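Local coordinates for nucleosome assembly protein 1, putative (Plasmodium falciparum, PDB 3FS3) that probably binds histones and is thought to act as a histone chaperone in nucleosome assembly, at residues S126-D131 with D235-F240; Y139-R144 with Y163-P168; F170-L175 with V199-D204. All coordinates share one frame; numbering follows the deposited sequence.

Overall arrangement
After the long helix 49-99 and the short helices that follow it, 126-131 forms the first half of interaction 1, whose partner, 235-240, comes more than a hundred residues later and closes the widest loop of the three. Both other contacts form within that loop, one after the other. Interaction 2 closes the hairpin of strands 140-147 and 158-164; interaction 3 then joins the approach to strand 174-181 to the segment that follows strand 192-197. Interactions 2 and 3 meet at the neighbouring strands 158-164 and 174-181 of the antiparallel sheet. Phe238 of interaction 1 packs against both, touching Phe164 on one hand and Phe170, Ile200 and Trp202 on the other.

Interaction 1 (S126-D131 with D235-F240); sequences SHVIED and DSFFHF
Val128 and Phe237 form the middle of this contact, a case of two irregular segments joined by shape and not by hydrogen bonds across the interface. The carbonyl of Val128 points into the start of the 3-10 turn 237-240. Its O lies 3.0 Å from Phe237 CA and 3.2 Å from Phe237 CB, a tight fit, while the angle toward the Phe237 N-H is too poor for a bond. The CG of Phe237 is anti to its backbone N (chi1 165°), beside the carbonyl carbon. Val128 CG2, the methyl between its own N and carbonyl carbon, reaches the ring edge close to the plane, 4.0 Å from Phe237 CD1. The same CD1 lies 4.4 Å from Ile129 CG1, which approaches obliquely. Glu130 meets the other segment through its aliphatic part, with CG 3.6 Å from Asp235 O. A bend at chi2 (-49°) turns its CD out of an extended path, and the carboxylate stays apart from that of Asp235, OE2 to OD2 being 5.8 Å. Within 235-240, Ser236 OG accepts from Phe238 N in an ST turn, and Phe237 CD2 sits over the centre of the Phe238 ring. Three polar groups share a partner outside both segments: Asp133 OD1 bonds to Ser236 OG, and OD2 takes the N-H groups of Phe237 and Glu130. The contact is thus bridged by a residue of helix 131-137. Around it, Ile129 packs on Leu137 of that helix, Phe237 on Phe162 of strand 158-164, and Phe240 on Val273 and Ala274 of helix 260-289, so that the contact touches strand 158-164 as well as both helices.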
loop_
_atom_site.group_PDB
_atom_site.type_symbol
_atom_site.label_atom_id
_atom_site.label_comp_id
_atom_site.label_asym_id
_atom_site.label_seq_id
_atom_site.Cartn_x
_atom_site.Cartn_y
_atom_site.Cartn_z
ATOM N N SER A 126 -8.559 19.046 0.430
ATOM C CA SER A 126 -9.533 20.109 0.601
ATOM C C SER A 126 -9.933 20.275 2.064
ATOM O O SER A 126 -10.287 21.374 2.491
ATOM C CB SER A 126 -10.782 19.833 -0.237
ATOM O OG SER A 126 -11.670 20.938 -0.178
ATOM N N HIS A 127 -9.861 19.190 2.830
ATOM C CA HIS A 127 -10.236 19.233 4.243
ATOM C C HIS A 127 -9.311 20.057 5.131
ATOM O O HIS A 127 -9.730 20.517 6.193
ATOM C CB HIS A 127 -10.351 17.812 4.804
ATOM C CG HIS A 127 -11.481 17.028 4.217
ATOM N ND1 HIS A 127 -11.617 15.669 4.395
ATOM C CD2 HIS A 127 -12.521 17.412 3.438
ATOM C CE1 HIS A 127 -12.691 15.249 3.751
ATOM N NE2 HIS A 127 -13.257 16.287 3.162
ATOM N N VAL A 128 -8.063 20.247 4.712
ATOM C CA VAL A 128 -7.139 21.036 5.514
ATOM C C VAL A 128 -6.922 22.450 4.970
ATOM O O VAL A 128 -6.066 23.186 5.465
ATOM C CB VAL A 128 -5.779 20.318 5.674
ATOM C CG1 VAL A 128 -5.964 19.066 6.515
ATOM C CG2 VAL A 128 -5.197 19.954 4.310
ATOM N N ILE A 129 -7.714 22.835 3.968
ATOM C CA ILE A 129 -7.603 24.166 3.375
ATOM C C ILE A 129 -8.754 25.040 3.815
ATOM O O ILE A 129 -9.917 24.743 3.521
ATOM C CB ILE A 129 -7.622 24.131 1.831
ATOM C CG1 ILE A 129 -6.443 23.313 1.301
ATOM C CG2 ILE A 129 -7.552 25.555 1.274
ATOM C CD1 ILE A 129 -6.438 23.177 -0.208
ATOM N N GLU A 130 -8.423 26.130 4.504
ATOM C CA GLU A 130 -9.434 27.060 4.987
ATOM C C GLU A 130 -9.585 28.265 4.062
ATOM O O GLU A 130 -8.727 28.551 3.225
ATOM C CB GLU A 130 -9.086 27.551 6.401
ATOM C CG GLU A 130 -8.919 26.452 7.441
ATOM C CD GLU A 130 -10.070 25.458 7.429
ATOM O OE1 GLU A 130 -11.235 25.888 7.254
ATOM O OE2 GLU A 130 -9.807 24.250 7.606
ATOM N N ASP A 131 -10.686 28.978 4.237
ATOM C CA ASP A 131 -10.979 30.150 3.440
ATOM C C ASP A 131 -9.842 31.178 3.494
ATOM O O ASP A 131 -9.503 31.787 2.479
ATOM C CB ASP A 131 -12.299 30.754 3.926
ATOM C CG ASP A 131 -13.404 29.706 4.028
ATOM O OD1 ASP A 131 -13.240 28.742 4.810
ATOM O OD2 ASP A 131 -14.431 29.840 3.326
ATOM N N ASP A 235 -6.922 26.939 12.863
ATOM C CA ASP A 235 -6.670 25.936 11.841
ATOM C C ASP A 235 -6.251 26.553 10.513
ATOM O O ASP A 235 -6.779 27.582 10.091
ATOM C CB ASP A 235 -7.914 25.078 11.643
ATOM C CG ASP A 235 -8.244 24.249 12.865
ATOM O OD1 ASP A 235 -7.363 23.484 13.310
ATOM O OD2 ASP A 235 -9.379 24.363 13.378
ATOM N N SER A 236 -5.295 25.913 9.854
ATOM C CA SER A 236 -4.803 26.401 8.578
ATOM C C SER A 236 -3.990 25.347 7.859
ATOM O O SER A 236 -3.314 24.523 8.484
ATOM C CB SER A 236 -3.929 27.633 8.784
ATOM O OG SER A 236 -3.184 27.916 7.611
ATOM N N PHE A 237 -4.051 25.381 6.535
ATOM C CA PHE A 237 -3.302 24.439 5.737
ATOM C C PHE A 237 -1.813 24.533 6.059
ATOM O O PHE A 237 -1.094 23.539 6.050
ATOM C CB PHE A 237 -3.487 24.738 4.249
ATOM C CG PHE A 237 -2.486 24.048 3.381
ATOM C CD1 PHE A 237 -2.549 22.671 3.189
ATOM C CD2 PHE A 237 -1.449 24.759 2.792
ATOM C CE1 PHE A 237 -1.592 22.014 2.421
ATOM C CE2 PHE A 237 -0.490 24.110 2.025
ATOM C CZ PHE A 237 -0.560 22.736 1.838
ATOM N N PHE A 238 -1.354 25.742 6.345
ATOM C CA PHE A 238 0.055 25.962 6.603
ATOM C C PHE A 238 0.623 25.325 7.865
ATOM O O PHE A 238 1.824 25.409 8.134
ATOM C CB PHE A 238 0.323 27.465 6.506
ATOM C CG PHE A 238 0.143 27.997 5.107
ATOM C CD1 PHE A 238 1.202 27.981 4.201
ATOM C CD2 PHE A 238 -1.109 28.427 4.666
ATOM C CE1 PHE A 238 1.015 28.384 2.869
ATOM C CE2 PHE A 238 -1.312 28.831 3.343
ATOM C CZ PHE A 238 -0.245 28.809 2.438
ATOM N N HIS A 239 -0.239 24.650 8.619
ATOM C CA HIS A 239 0.199 23.938 9.811
ATOM C C HIS A 239 0.927 22.700 9.304
ATOM O O HIS A 239 1.589 21.998 10.063
ATOM C CB HIS A 239 -0.999 23.538 10.671
ATOM C CG HIS A 239 -1.404 24.586 11.658
ATOM N ND1 HIS A 239 -2.712 24.975 11.840
ATOM C CD2 HIS A 239 -0.668 25.323 12.522
ATOM C CE1 HIS A 239 -2.765 25.909 12.774
ATOM N NE2 HIS A 239 -1.538 26.138 13.204
ATOM N N PHE A 240 0.786 22.447 8.004
ATOM C CA PHE A 240 1.432 21.326 7.336
ATOM C C PHE A 240 2.947 21.480 7.467
ATOM O O PHE A 240 3.682 20.503 7.575
ATOM C CB PHE A 240 1.050 21.326 5.849
ATOM C CG PHE A 240 1.742 20.263 5.031
ATOM C CD1 PHE A 240 1.259 18.959 5.001
ATOM C CD2 PHE A 240 2.871 20.576 4.274
ATOM C CE1 PHE A 240 1.885 17.975 4.228
ATOM C CE2 PHE A 240 3.509 19.597 3.495
ATOM C CZ PHE A 240 3.012 18.292 3.473
#

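Interaction 2 (Y139-R144 with Y163-P168); sequences YLNDIR and YFATNP
Leu140 and Phe164 face each other as a non-hydrogen-bonded antiparallel pair, and the backbone bonds around them illustrate how a hairpin accommodates an extra residue. Ala165 N donates to Tyr139 O on one side of the pair, nearly straight at 173°. On the other, Asn141 N gives a short bond of 2.7 Å to Tyr163 O, which also receives a weak one from Asp142 N; Tyr163 N returns a bond to Asp142 O. Asn141 and Asp142 both opposing Tyr163 make a classic beta bulge. The apolar contacts are chiefly CH-pi. Leu140 CD1 lies over the face of the Phe164 ring, 3.4 Å from its centroid, offset toward the rim. In the same manner Asn167 CB lies over one face of the Tyr139 ring, 3.7 Å from that ring's centroid, and Pro168 CD meets the phenol end, 3.6 Å from Tyr139 CZ. Asn167 CG sits between the backbone N and the carbonyl carbon (chi1 71°). ND2 donates back to Ala165 O in the same segment, while OD1 accepts from Phe169 N and Phe170 N just beyond it. Arg144 lays its CD 3.7 Å from Tyr163 CE2, its guanidinium nearly perpendicular to the ring, while NH1 forms a salt bridge with Asp146. Phe164 also pairs edge-to-face with Phe170. The chemistry thus divides: main-chain bonds set the register of the hairpin and absorb the bulge, whereas carbon-to-ring contacts pack the chain on Tyr139 after it leaves the strand, where the Asn167 amide bonds to backbone before and after it.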
loop_
_atom_site.group_PDB
_atom_site.type_symbol
_atom_site.label_atom_id
_atom_site.label_comp_id
_atom_site.label_asym_id
_atom_site.label_seq_id
_atom_site.Cartn_x
_atom_site.Cartn_y
_atom_site.Cartn_z
ATOM N N TYR A 139 -0.907 32.325 -4.749
ATOM C CA TYR A 139 0.450 32.724 -5.121
ATOM C C TYR A 139 1.305 31.498 -5.441
ATOM O O TYR A 139 2.467 31.619 -5.820
ATOM C CB TYR A 139 1.097 33.511 -3.977
ATOM C CG TYR A 139 0.562 34.918 -3.849
ATOM C CD1 TYR A 139 1.113 35.959 -4.596
ATOM C CD2 TYR A 139 -0.534 35.205 -3.027
ATOM C CE1 TYR A 139 0.593 37.249 -4.537
ATOM C CE2 TYR A 139 -1.071 36.499 -2.963
ATOM C CZ TYR A 139 -0.500 37.513 -3.726
ATOM O OH TYR A 139 -1.032 38.783 -3.723
ATOM N N LEU A 140 0.720 30.315 -5.290
ATOM C CA LEU A 140 1.432 29.071 -5.543
ATOM C C LEU A 140 1.800 28.953 -7.037
ATOM O O LEU A 140 0.937 29.082 -7.908
ATOM C CB LEU A 140 0.551 27.900 -5.068
ATOM C CG LEU A 140 1.199 26.609 -4.552
ATOM C CD1 LEU A 140 2.385 26.931 -3.653
ATOM C CD2 LEU A 140 0.163 25.780 -3.800
ATOM N N ASN A 141 3.091 28.763 -7.324
ATOM C CA ASN A 141 3.573 28.628 -8.702
ATOM C C ASN A 141 3.805 27.178 -9.075
ATOM O O ASN A 141 3.647 26.791 -10.233
ATOM C CB ASN A 141 4.902 29.364 -8.918
ATOM C CG ASN A 141 4.720 30.812 -9.344
ATOM O OD1 ASN A 141 3.627 31.229 -9.735
ATOM N ND2 ASN A 141 5.799 31.581 -9.290
ATOM N N ASP A 142 4.190 26.365 -8.098
ATOM C CA ASP A 142 4.468 24.979 -8.413
ATOM C C ASP A 142 4.657 24.128 -7.172
ATOM O O ASP A 142 5.072 24.619 -6.118
ATOM C CB ASP A 142 5.726 24.929 -9.288
ATOM C CG ASP A 142 5.959 23.566 -9.925
ATOM O OD1 ASP A 142 4.979 22.857 -10.232
ATOM O OD2 ASP A 142 7.137 23.217 -10.143
ATOM N N ILE A 143 4.322 22.851 -7.310
ATOM C CA ILE A 143 4.477 21.868 -6.245
ATOM C C ILE A 143 5.266 20.739 -6.886
ATOM O O ILE A 143 4.885 20.236 -7.946
ATOM C CB ILE A 143 3.130 21.302 -5.755
ATOM C CG1 ILE A 143 2.226 22.430 -5.267
ATOM C CG2 ILE A 143 3.375 20.320 -4.606
ATOM C CD1 ILE A 143 0.896 21.931 -4.712
ATOM N N ARG A 144 6.372 20.355 -6.256
ATOM C CA ARG A 144 7.222 19.293 -6.784
ATOM C C ARG A 144 7.633 18.297 -5.709
ATOM O O ARG A 144 7.646 18.614 -4.520
ATOM C CB ARG A 144 8.489 19.890 -7.417
ATOM C CG ARG A 144 8.218 20.821 -8.593
ATOM C CD ARG A 144 9.477 21.552 -9.085
ATOM N NE ARG A 144 10.467 20.662 -9.694
ATOM C CZ ARG A 144 11.425 20.024 -9.026
ATOM N NH1 ARG A 144 11.537 20.174 -7.713
ATOM N NH2 ARG A 144 12.276 19.235 -9.672
ATOM N N TYR A 163 6.498 26.114 -4.343
ATOM C CA TYR A 163 7.093 27.343 -4.846
ATOM C C TYR A 163 6.065 28.464 -4.880
ATOM O O TYR A 163 4.983 28.312 -5.449
ATOM C CB TYR A 163 7.668 27.102 -6.244
ATOM C CG TYR A 163 8.787 26.082 -6.258
ATOM C CD1 TYR A 163 10.126 26.475 -6.351
ATOM C CD2 TYR A 163 8.511 24.720 -6.137
ATOM C CE1 TYR A 163 11.161 25.534 -6.318
ATOM C CE2 TYR A 163 9.530 23.779 -6.102
ATOM C CZ TYR A 163 10.852 24.190 -6.188
ATOM O OH TYR A 163 11.851 23.248 -6.107
ATOM N N PHE A 164 6.409 29.592 -4.272
ATOM C CA PHE A 164 5.495 30.723 -4.214
ATOM C C PHE A 164 6.050 31.955 -4.912
ATOM O O PHE A 164 7.250 32.236 -4.846
ATOM C CB PHE A 164 5.206 31.084 -2.753
ATOM C CG PHE A 164 4.350 30.086 -2.035
ATOM C CD1 PHE A 164 2.970 30.250 -1.978
ATOM C CD2 PHE A 164 4.924 28.994 -1.394
ATOM C CE1 PHE A 164 2.175 29.350 -1.290
ATOM C CE2 PHE A 164 4.133 28.084 -0.703
ATOM C CZ PHE A 164 2.754 28.263 -0.649
ATOM N N ALA A 165 5.172 32.691 -5.581
ATOM C CA ALA A 165 5.582 33.918 -6.239
ATOM C C ALA A 165 5.725 34.935 -5.114
ATOM O O ALA A 165 5.253 34.705 -4.000
ATOM C CB ALA A 165 4.511 34.371 -7.225
ATOM N N THR A 166 6.397 36.042 -5.399
ATOM C CA THR A 166 6.563 37.103 -4.423
ATOM C C THR A 166 5.156 37.348 -3.916
ATOM O O THR A 166 4.216 37.424 -4.708
ATOM C CB THR A 166 7.084 38.375 -5.090
ATOM O OG1 THR A 166 8.358 38.097 -5.684
ATOM C CG2 THR A 166 7.212 39.505 -4.070
ATOM N N ASN A 167 5.010 37.465 -2.602
ATOM C CA ASN A 167 3.693 37.631 -2.023
ATOM C C ASN A 167 3.765 38.448 -0.732
ATOM O O ASN A 167 4.814 38.554 -0.116
ATOM C CB ASN A 167 3.100 36.243 -1.767
ATOM C CG ASN A 167 3.790 35.530 -0.631
ATOM O OD1 ASN A 167 3.556 35.845 0.533
ATOM N ND2 ASN A 167 4.666 34.577 -0.958
ATOM N N PRO A 168 2.634 39.031 -0.308
ATOM C CA PRO A 168 2.570 39.849 0.907
ATOM C C PRO A 168 2.423 39.097 2.226
ATOM O O PRO A 168 2.248 39.713 3.280
ATOM C CB PRO A 168 1.382 40.768 0.624
ATOM C CG PRO A 168 0.444 39.845 -0.114
ATOM C CD PRO A 168 1.366 39.096 -1.061
#

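Interaction 3 (F170-L175 with V199-D204); sequences FSNSVL and VIDWYD
Phe170 and Trp202 meet edge to face: the Phe170 edge at CD2 points at the indole's six-membered ring, with centroids 5.8 Å apart and planes at 82°. Ile200 fills the angle between them. Its CG2 lies over the same indole face, 3.4 Å above the plane and toward the rim, and also touches Phe170 CD2 at 3.6 Å. With CG1 placed anti to the carbonyl carbon (chi1 -56°), Ile200 takes its other branch toward Leu175, and its CD1 lies 3.8 Å from Leu175 CD1, the two side chains crossing at about a right angle. On the polar side the Asn172 amide lies almost parallel to the Asp201 carboxylate plane and bonds through both its ends. OD1 accepts from Asp201 N at 2.7 Å, in the carbonyl plane on a lone pair, while ND2 donates to Val199 O, bent to 140° and tilted from the amide plane. Ser171 N adds a longer bond to Asp201 O. A water donates to Asp201 OD2 and also pairs with Ser171 OG, and Tyr203 sets its OH 3.4 Å from Ser171 CB. Chemically, then, the contact has an apolar and a polar part: an aromatic and aliphatic wedge on the side facing Ile136 of helix 131-137, and an asparagine whose amide satisfies Asp201 N and Val199 O, adding to the single backbone bridge at Phe170 and Trp202.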
loop_
_atom_site.group_PDB
_atom_site.type_symbol
_atom_site.label_atom_id
_atom_site.label_comp_id
_atom_site.label_asym_id
_atom_site.label_seq_id
_atom_site.Cartn_x
_atom_site.Cartn_y
_atom_site.Cartn_z
ATOM N N PHE A 170 4.572 35.996 3.208
ATOM C CA PHE A 170 5.864 35.563 3.716
ATOM C C PHE A 170 6.910 35.765 2.638
ATOM O O PHE A 170 6.576 35.845 1.457
ATOM C CB PHE A 170 5.819 34.099 4.187
ATOM C CG PHE A 170 5.305 33.131 3.162
ATOM C CD1 PHE A 170 6.053 32.830 2.028
ATOM C CD2 PHE A 170 4.082 32.482 3.356
ATOM C CE1 PHE A 170 5.594 31.893 1.104
ATOM C CE2 PHE A 170 3.612 31.543 2.437
ATOM C CZ PHE A 170 4.374 31.249 1.310
ATOM N N SER A 171 8.172 35.863 3.042
ATOM C CA SER A 171 9.258 36.099 2.095
ATOM C C SER A 171 9.794 34.852 1.396
ATOM O O SER A 171 10.369 34.952 0.318
ATOM C CB SER A 171 10.415 36.812 2.805
ATOM O OG SER A 171 10.878 36.048 3.910
ATOM N N ASN A 172 9.610 33.688 2.011
ATOM C CA ASN A 172 10.099 32.424 1.451
ATOM C C ASN A 172 9.661 32.261 0.006
ATOM O O ASN A 172 8.476 32.410 -0.311
ATOM C CB ASN A 172 9.563 31.229 2.247
ATOM C CG ASN A 172 9.713 31.404 3.738
ATOM O OD1 ASN A 172 8.981 32.175 4.359
ATOM N ND2 ASN A 172 10.671 30.696 4.326
ATOM N N SER A 173 10.607 31.954 -0.871
ATOM C CA SER A 173 10.257 31.753 -2.266
ATOM C C SER A 173 9.873 30.285 -2.411
ATOM O O SER A 173 9.253 29.896 -3.393
ATOM C CB SER A 173 11.442 32.086 -3.184
ATOM O OG SER A 173 12.411 31.060 -3.133
ATOM N N VAL A 174 10.241 29.475 -1.418
ATOM C CA VAL A 174 9.930 28.047 -1.431
ATOM C C VAL A 174 9.722 27.470 -0.035
ATOM O O VAL A 174 10.498 27.745 0.878
ATOM C CB VAL A 174 11.062 27.218 -2.080
ATOM C CG1 VAL A 174 10.673 25.755 -2.108
ATOM C CG2 VAL A 174 11.351 27.721 -3.482
ATOM N N LEU A 175 8.676 26.666 0.128
ATOM C CA LEU A 175 8.414 26.012 1.406
ATOM C C LEU A 175 8.510 24.508 1.146
ATOM O O LEU A 175 7.830 23.983 0.256
ATOM C CB LEU A 175 7.012 26.357 1.940
ATOM C CG LEU A 175 6.708 27.810 2.319
ATOM C CD1 LEU A 175 5.348 27.869 3.016
ATOM C CD2 LEU A 175 7.798 28.352 3.241
ATOM N N VAL A 199 10.813 26.864 8.057
ATOM C CA VAL A 199 10.163 27.818 8.934
ATOM C C VAL A 199 9.672 28.966 8.039
ATOM O O VAL A 199 10.445 29.566 7.287
ATOM C CB VAL A 199 11.156 28.345 10.007
ATOM C CG1 VAL A 199 12.456 28.741 9.347
ATOM C CG2 VAL A 199 10.569 29.547 10.735
ATOM N N ILE A 200 8.380 29.253 8.113
ATOM C CA ILE A 200 7.787 30.300 7.299
ATOM C C ILE A 200 8.111 31.676 7.854
ATOM O O ILE A 200 7.863 31.947 9.019
ATOM C CB ILE A 200 6.253 30.134 7.238
ATOM C CG1 ILE A 200 5.908 28.735 6.714
ATOM C CG2 ILE A 200 5.633 31.225 6.342
ATOM C CD1 ILE A 200 4.412 28.435 6.694
ATOM N N ASP A 201 8.662 32.551 7.020
ATOM C CA ASP A 201 8.988 33.896 7.477
ATOM C C ASP A 201 7.832 34.845 7.225
ATOM O O ASP A 201 7.876 35.666 6.310
ATOM C CB ASP A 201 10.252 34.399 6.785
ATOM C CG ASP A 201 11.465 33.568 7.150
ATOM O OD1 ASP A 201 11.678 33.366 8.363
ATOM O OD2 ASP A 201 12.196 33.115 6.239
ATOM N N TRP A 202 6.800 34.734 8.058
ATOM C CA TRP A 202 5.608 35.568 7.923
ATOM C C TRP A 202 5.866 37.065 8.076
ATOM O O TRP A 202 6.640 37.490 8.935
ATOM C CB TRP A 202 4.543 35.170 8.955
ATOM C CG TRP A 202 4.045 33.758 8.870
ATOM C CD1 TRP A 202 4.458 32.698 9.622
ATOM C CD2 TRP A 202 3.012 33.262 8.009
ATOM N NE1 TRP A 202 3.741 31.570 9.291
ATOM C CE2 TRP A 202 2.845 31.889 8.303
ATOM C CE3 TRP A 202 2.206 33.847 7.020
ATOM C CZ2 TRP A 202 1.905 31.086 7.642
ATOM C CZ3 TRP A 202 1.269 33.049 6.361
ATOM C CH2 TRP A 202 1.128 31.682 6.678
ATOM N N TYR A 203 5.208 37.867 7.245
ATOM C CA TYR A 203 5.345 39.310 7.358
ATOM C C TYR A 203 4.411 39.790 8.468
ATOM O O TYR A 203 3.513 39.060 8.901
ATOM C CB TYR A 203 4.986 40.005 6.047
ATOM C CG TYR A 203 6.024 39.848 4.962
ATOM C CD1 TYR A 203 7.346 40.255 5.166
ATOM C CD2 TYR A 203 5.672 39.355 3.706
ATOM C CE1 TYR A 203 8.292 40.182 4.131
ATOM C CE2 TYR A 203 6.599 39.279 2.675
ATOM C CZ TYR A 203 7.903 39.698 2.887
ATOM O OH TYR A 203 8.789 39.667 1.837
ATOM N N ASP A 204 4.631 41.017 8.925
ATOM C CA ASP A 204 3.839 41.595 10.001
ATOM C C ASP A 204 2.321 41.382 9.849
ATOM O O ASP A 204 1.763 41.564 8.770
ATOM C CB ASP A 204 4.167 43.085 10.116
ATOM C CG ASP A 204 3.835 43.650 11.477
ATOM O OD1 ASP A 204 3.820 42.876 12.458
ATOM O OD2 ASP A 204 3.606 44.870 11.570
HETATM O O HOH W 1 12.353 33.716 3.747
#